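General stress protein 26 (Bacillus anthracis, PDB 3EC6) is of unknown function but binds flavin-adenine dinucleotide and belongs to the pyridoxamine 5'-phosphate oxidase family, consistent with a flavin-dependent role. Local coordinates at residues E6-T9 / T10-G14. Residues are numbered along the deposited sequence; the frame is centred on the assembly and turned at random.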
loop_
_atom_site.group_PDB
_atom_site.type_symbol
_atom_site.label_atom_id
_atom_site.label_comp_id
_atom_site.label_asym_id
_atom_site.label_seq_id
_atom_site.Cartn_x
_atom_site.Cartn_y
_atom_site.Cartn_z
ATOM N N GLU A 6 -22.260 4.234 -7.267
ATOM C CA GLU A 6 -22.090 3.247 -8.313
ATOM C C GLU A 6 -20.627 3.128 -8.777
ATOM O O GLU A 6 -20.150 2.019 -8.985
ATOM C CB GLU A 6 -22.987 3.583 -9.507
ATOM C CG GLU A 6 -22.778 2.662 -10.663
ATOM C CD GLU A 6 -23.892 2.793 -11.711
ATOM O OE1 GLU A 6 -24.635 3.807 -11.697
ATOM O OE2 GLU A 6 -24.013 1.864 -12.539
ATOM N N LYS A 7 -19.950 4.263 -8.930
ATOM C CA LYS A 7 -18.513 4.290 -9.296
ATOM C C LYS A 7 -17.716 3.493 -8.278
ATOM O O LYS A 7 -16.840 2.704 -8.643
ATOM C CB LYS A 7 -17.962 5.727 -9.355
ATOM C CG LYS A 7 -18.275 6.634 -10.625
ATOM C CD LYS A 7 -17.877 8.124 -10.325
ATOM C CE LYS A 7 -17.735 8.979 -11.582
ATOM N NZ LYS A 7 -17.622 10.413 -11.229
ATOM N N ILE A 8 -18.023 3.687 -6.984
ATOM C CA ILE A 8 -17.328 2.949 -5.911
ATOM C C ILE A 8 -17.636 1.466 -5.920
ATOM O O ILE A 8 -16.755 0.639 -5.826
ATOM C CB ILE A 8 -17.607 3.597 -4.489
ATOM C CG1 ILE A 8 -16.959 4.986 -4.457
ATOM C CG2 ILE A 8 -17.065 2.682 -3.385
ATOM C CD1 ILE A 8 -17.439 5.854 -3.320
ATOM N N THR A 9 -18.914 1.117 -6.067
ATOM C CA THR A 9 -19.315 -0.279 -6.115
ATOM C C THR A 9 -18.672 -1.061 -7.295
ATOM O O THR A 9 -18.270 -2.233 -7.096
ATOM C CB THR A 9 -20.850 -0.391 -6.183
ATOM O OG1 THR A 9 -21.416 0.236 -5.019
ATOM C CG2 THR A 9 -21.244 -1.833 -6.180
ATOM N N THR A 10 -18.559 -0.359 -8.418
ATOM C CA THR A 10 -17.899 -0.819 -9.662
ATOM C C THR A 10 -16.471 -1.268 -9.308
ATOM O O THR A 10 -16.038 -2.395 -9.652
ATOM C CB THR A 10 -17.905 0.299 -10.735
ATOM O OG1 THR A 10 -19.255 0.625 -11.131
ATOM C CG2 THR A 10 -17.108 -0.094 -11.956
ATOM N N ILE A 11 -15.769 -0.406 -8.555
ATOM C CA ILE A 11 -14.400 -0.719 -8.148
ATOM C C ILE A 11 -14.397 -1.889 -7.216
ATOM O O ILE A 11 -13.642 -2.847 -7.404
ATOM C CB ILE A 11 -13.652 0.514 -7.544
ATOM C CG1 ILE A 11 -13.475 1.631 -8.589
ATOM C CG2 ILE A 11 -12.290 0.101 -6.989
ATOM C CD1 ILE A 11 -12.590 1.244 -9.768
ATOM N N ILE A 12 -15.220 -1.832 -6.168
ATOM C CA ILE A 12 -15.319 -2.909 -5.222
ATOM C C ILE A 12 -15.785 -4.243 -5.931
ATOM O O ILE A 12 -15.392 -5.295 -5.494
ATOM C CB ILE A 12 -16.192 -2.489 -3.988
ATOM C CG1 ILE A 12 -15.494 -1.374 -3.186
ATOM C CG2 ILE A 12 -16.469 -3.657 -3.013
ATOM C CD1 ILE A 12 -16.528 -0.634 -2.309
ATOM N N GLN A 13 -16.546 -4.162 -7.028
ATOM C CA GLN A 13 -17.072 -5.380 -7.702
ATOM C C GLN A 13 -16.090 -5.920 -8.743
ATOM O O GLN A 13 -16.347 -6.984 -9.350
ATOM C CB GLN A 13 -18.457 -5.133 -8.336
ATOM C CG GLN A 13 -18.419 -4.310 -9.648
ATOM C CD GLN A 13 -19.814 -3.907 -10.204
ATOM O OE1 GLN A 13 -19.938 -3.464 -11.371
ATOM N NE2 GLN A 13 -20.860 -4.056 -9.366
ATOM N N GLY A 14 -14.984 -5.185 -8.959
ATOM C CA GLY A 14 -13.975 -5.582 -9.958
ATOM C C GLY A 14 -12.883 -6.482 -9.392
ATOM O O GLY A 14 -13.147 -7.362 -8.527
#
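Glu6 O takes two hydrogen bonds from Thr10. The backbone N of Thr10 donates to Glu6 O at 2.9 Å. The hydroxyl OG1 of Thr10 donates at 2.7 Å to the same Glu6 O, from the opposite face of the carbonyl plane and 39° out of it. With chi1 at -64°, OG1 sits beside the backbone N of Thr10 and faces back toward Glu6 O. Ile11 N donates to Lys7 O at a longer 3.3 Å. Ile12 N gives a nearly straight bond to Ile8 O, at 2.9 Å, with an N-H...O angle of 176°. Further on, Gln13 N makes weak bonds to Thr9 O and Thr10 O, and Gly14 N bonds to Ile11 O, three residues back.

Residues 6-13 form most of amphipathic helix 4-13, which packs against the antiparallel beta-barrel of the FMN-binding split-barrel fold. On the buried side Ile8 and Ile12 lie side by side and point the same way, with Ile8 CG2 3.5 Å from Ile12 CD1. Both pack on Phe40 and on Ile78 of strand 77-87. Ile11 reaches Ile78 and Tyr125. Among the polar side chains, Thr9 OG1 is hydrogen-bonded to Lys5 O, one turn back, and Lys7 NZ forms a salt bridge with Glu135. On the outer side Gln13 crosses Thr9, its NE2 3.9 Å from Thr9 CG2.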